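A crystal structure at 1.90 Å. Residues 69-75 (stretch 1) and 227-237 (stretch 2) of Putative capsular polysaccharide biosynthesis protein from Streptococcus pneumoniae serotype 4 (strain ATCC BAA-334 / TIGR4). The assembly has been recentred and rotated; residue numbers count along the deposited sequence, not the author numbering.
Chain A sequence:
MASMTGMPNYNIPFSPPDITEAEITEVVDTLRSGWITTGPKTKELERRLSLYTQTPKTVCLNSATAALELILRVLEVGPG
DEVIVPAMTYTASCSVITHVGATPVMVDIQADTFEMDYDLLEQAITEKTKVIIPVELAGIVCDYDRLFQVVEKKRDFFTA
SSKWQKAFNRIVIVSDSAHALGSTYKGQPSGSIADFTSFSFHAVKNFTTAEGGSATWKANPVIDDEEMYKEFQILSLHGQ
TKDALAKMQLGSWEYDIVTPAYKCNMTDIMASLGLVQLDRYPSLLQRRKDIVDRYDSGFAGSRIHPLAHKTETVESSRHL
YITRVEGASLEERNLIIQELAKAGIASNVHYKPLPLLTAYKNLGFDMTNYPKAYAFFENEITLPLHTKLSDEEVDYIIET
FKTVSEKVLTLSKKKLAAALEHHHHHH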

# COMPACT_ATOMS: atom_id res chain seq x y z
N GLU A 69 -2.81 -1.10 -10.84
CA GLU A 69 -2.15 0.20 -11.00
C GLU A 69 -0.72 0.09 -11.50
O GLU A 69 -0.29 0.87 -12.39
CB GLU A 69 -2.21 1.08 -9.71
CG GLU A 69 -1.85 2.52 -10.00
CD GLU A 69 -2.29 3.53 -8.91
OE1 GLU A 69 -3.26 3.26 -8.15
OE2 GLU A 69 -1.69 4.62 -8.82
N LEU A 70 0.09 -0.78 -10.86
CA LEU A 70 1.50 -0.88 -11.26
C LEU A 70 1.68 -1.35 -12.68
O LEU A 70 2.56 -0.88 -13.37
CB LEU A 70 2.33 -1.71 -10.29
CG LEU A 70 2.60 -1.04 -8.91
CD1 LEU A 70 3.70 -1.81 -8.21
CD2 LEU A 70 2.93 0.44 -8.98
N ILE A 71 0.83 -2.27 -13.12
CA ILE A 71 0.84 -2.69 -14.52
C ILE A 71 0.68 -1.46 -15.44
O ILE A 71 1.46 -1.25 -16.37
CB ILE A 71 -0.25 -3.75 -14.80
CG1 ILE A 71 0.09 -5.05 -14.05
CG2 ILE A 71 -0.38 -4.00 -16.30
CD1 ILE A 71 -1.02 -6.07 -13.99
N LEU A 72 -0.34 -0.65 -15.13
CA LEU A 72 -0.54 0.56 -15.88
C LEU A 72 0.65 1.48 -15.81
O LEU A 72 1.01 2.09 -16.81
CB LEU A 72 -1.81 1.29 -15.42
CG LEU A 72 -3.13 0.58 -15.59
CD1 LEU A 72 -4.24 1.55 -15.18
CD2 LEU A 72 -3.34 0.08 -17.01
N ARG A 73 1.26 1.62 -14.62
CA ARG A 73 2.43 2.50 -14.51
C ARG A 73 3.67 1.94 -15.23
O ARG A 73 4.44 2.70 -15.81
CB ARG A 73 2.74 2.85 -13.06
CG ARG A 73 1.65 3.67 -12.41
CD ARG A 73 1.99 4.06 -10.99
NE ARG A 73 0.92 4.87 -10.43
CZ ARG A 73 0.69 6.15 -10.67
NH1 ARG A 73 1.47 6.90 -11.44
NH2 ARG A 73 -0.36 6.73 -10.08
N VAL A 74 3.81 0.62 -15.27
CA VAL A 74 4.94 -0.02 -16.01
C VAL A 74 4.73 0.23 -17.52
O VAL A 74 5.66 0.64 -18.24
CB VAL A 74 5.04 -1.51 -15.69
CG1 VAL A 74 5.88 -2.25 -16.72
CG2 VAL A 74 5.57 -1.71 -14.26
N LEU A 75 3.49 0.08 -17.97
CA LEU A 75 3.13 0.44 -19.35
C LEU A 75 3.20 1.95 -19.69
O LEU A 75 3.07 2.32 -20.86
CB LEU A 75 1.74 -0.11 -19.67
CG LEU A 75 1.62 -1.63 -19.68
CD1 LEU A 75 0.18 -2.02 -19.84
CD2 LEU A 75 2.50 -2.25 -20.77
N GLU A 227 14.10 -8.14 -16.07
CA GLU A 227 14.02 -6.66 -16.20
C GLU A 227 12.61 -6.18 -15.80
O GLU A 227 12.46 -5.19 -15.08
CB GLU A 227 14.38 -6.23 -17.63
CG GLU A 227 14.26 -4.74 -17.96
CD GLU A 227 14.50 -4.44 -19.44
OE1 GLU A 227 15.09 -5.28 -20.17
OE2 GLU A 227 14.11 -3.34 -19.91
N MET A 228 11.59 -6.90 -16.28
CA MET A 228 10.19 -6.52 -16.00
C MET A 228 9.90 -6.67 -14.51
O MET A 228 9.27 -5.83 -13.90
CB MET A 228 9.23 -7.40 -16.81
CG MET A 228 7.76 -7.11 -16.59
SD MET A 228 7.21 -5.46 -17.13
CE MET A 228 7.05 -5.69 -18.89
N TYR A 229 10.38 -7.77 -13.95
CA TYR A 229 10.24 -8.04 -12.52
C TYR A 229 10.88 -6.92 -11.74
O TYR A 229 10.27 -6.38 -10.84
CB TYR A 229 10.90 -9.36 -12.12
CG TYR A 229 10.83 -9.71 -10.64
CD1 TYR A 229 9.68 -10.26 -10.08
CD2 TYR A 229 11.91 -9.48 -9.81
CE1 TYR A 229 9.61 -10.60 -8.74
CE2 TYR A 229 11.85 -9.81 -8.45
CZ TYR A 229 10.71 -10.37 -7.93
OH TYR A 229 10.62 -10.67 -6.60
N LYS A 230 12.12 -6.58 -12.10
CA LYS A 230 12.84 -5.48 -11.41
C LYS A 230 12.10 -4.10 -11.48
O LYS A 230 12.06 -3.36 -10.47
CB LYS A 230 14.27 -5.39 -11.95
CG LYS A 230 15.14 -4.39 -11.25
CD LYS A 230 16.63 -4.51 -11.65
CE LYS A 230 17.36 -3.20 -11.13
NZ LYS A 230 17.38 -3.08 -9.64
N GLU A 231 11.45 -3.80 -12.59
CA GLU A 231 10.67 -2.54 -12.73
C GLU A 231 9.46 -2.47 -11.79
O GLU A 231 9.16 -1.41 -11.21
CB GLU A 231 10.20 -2.32 -14.19
CG GLU A 231 11.31 -1.73 -15.07
CD GLU A 231 10.96 -1.56 -16.55
OE1 GLU A 231 9.82 -1.22 -16.87
OE2 GLU A 231 11.87 -1.77 -17.40
N PHE A 232 8.77 -3.58 -11.61
CA PHE A 232 7.66 -3.64 -10.62
C PHE A 232 8.17 -3.45 -9.20
O PHE A 232 7.56 -2.72 -8.39
CB PHE A 232 6.90 -4.95 -10.68
CG PHE A 232 5.86 -5.00 -11.75
CD1 PHE A 232 4.58 -4.58 -11.50
CD2 PHE A 232 6.15 -5.50 -13.00
CE1 PHE A 232 3.61 -4.64 -12.50
CE2 PHE A 232 5.18 -5.58 -13.99
CZ PHE A 232 3.92 -5.14 -13.75
N GLN A 233 9.28 -4.15 -8.90
CA GLN A 233 9.88 -4.09 -7.57
C GLN A 233 10.20 -2.67 -7.18
O GLN A 233 9.84 -2.25 -6.07
CB GLN A 233 11.16 -4.95 -7.48
CG GLN A 233 10.88 -6.43 -7.33
CD GLN A 233 10.01 -6.84 -6.15
OE1 GLN A 233 9.21 -7.78 -6.28
NE2 GLN A 233 10.13 -6.16 -5.03
N ILE A 234 10.81 -1.95 -8.11
CA ILE A 234 11.24 -0.58 -7.95
C ILE A 234 10.05 0.36 -7.71
O ILE A 234 10.05 1.21 -6.81
CB ILE A 234 12.08 -0.16 -9.16
CG1 ILE A 234 13.49 -0.78 -9.08
CG2 ILE A 234 12.28 1.36 -9.26
CD1 ILE A 234 13.60 -2.15 -8.42
N LEU A 235 8.97 0.15 -8.48
CA LEU A 235 7.77 0.97 -8.28
C LEU A 235 7.05 0.69 -6.98
O LEU A 235 6.39 1.59 -6.44
CB LEU A 235 6.77 0.81 -9.45
CG LEU A 235 7.26 1.25 -10.82
CD1 LEU A 235 6.19 1.09 -11.88
CD2 LEU A 235 7.81 2.68 -10.85
N SER A 236 7.14 -0.53 -6.48
CA SER A 236 6.46 -0.96 -5.26
C SER A 236 7.18 -0.53 -3.98
O SER A 236 6.59 -0.58 -2.88
CB SER A 236 6.31 -2.47 -5.24
OG SER A 236 7.54 -3.12 -4.92
N LEU A 237 8.46 -0.14 -4.11
CA LEU A 237 9.31 0.14 -2.97
C LEU A 237 10.14 1.41 -3.17
O LEU A 237 11.41 1.38 -3.18
CB LEU A 237 10.23 -1.07 -2.69
CG LEU A 237 9.66 -2.23 -1.90
CD1 LEU A 237 10.52 -3.49 -2.09
CD2 LEU A 237 9.54 -1.84 -0.42

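The most distinctive feature of this contact is the placement of Val-74 over the aromatic ring of Phe-232: Val-74 CG2 lies 3.8 Å from the centroid of the Phe-232 ring and only 7° off the ring normal. A methyl so nearly centred over a face meets the criteria for a CH-pi interaction, since its hydrogens can approach the electron-rich ring surface. The same side chain is a knob in a hole formed by Met-228, Glu-231, Phe-232 and Leu-235, four positions spaced along successive turns of the second helix. Its two methyls reach different parts of that hole. Val-74 CG1 approaches Met-228 SD at 3.5 Å, whereas Val-74 CG2, besides covering the ring, lies 3.7 Å from Leu-235 CD1. With 97 Å² covered by the other stretch, Val-74 has the largest share of any residue in the contact, whose total buried area is 407 Å².

Phe-232 is engaged by more than this methyl. Its CA-to-CB bond points sideways, but at chi1 of -83° the ring comes nearer the first helix. Leu-70 CB is 3.8 Å from Phe-232 CD1, and Ile-71 CG1 is 3.8 Å from Phe-232 CZ. Backbone atoms also pack here: Ile-71 N is 3.7 Å from Phe-232 CE1, an oblique approach. Ile-71 thus meets the ring through both its backbone N and its CG1, although its CA-to-CB bond points away from the second stretch. The nearest CA pair across the stretches, Leu-70 CA and Phe-232 CA at 6.8 Å, falls in this same region.

Leu-70 extends the apolar surface toward the C-terminal end of stretch 2. Leu-70 CD2 lies 3.9 Å from Leu-235 CB, and Leu-70 CD1 lies 4.0 Å from Ser-236 CB. The serine hydroxyl is used within its own stretch, where Ser-236 OG donates to Gln-233 O at 2.7 Å.

No hydrogen bond or salt bridge joins the two stretches, so the contact rests on packing. Arg-73 illustrates the separation of polar and apolar roles: its CA-to-CB bond points toward the second helix and Arg-73 CB reaches Leu-235 CD1 at 4.0 Å, but its end leads away. There, Arg-73 NH2 forms a salt bridge with Glu-69 OE2 at 2.8 Å, one turn earlier, and Arg-73 NE donates to Glu-69 OE2 at 3.1 Å. Glu-231 OE1 comes within 4.1 Å of Val-74 CG1, while both its carboxylate oxygens are hydrogen-bonded elsewhere in the structure. The helix axes approach to 10.2 Å, with 116° between their N-to-C directions; most of the buried area belongs to Leu-70, Val-74, Phe-232 and Leu-235.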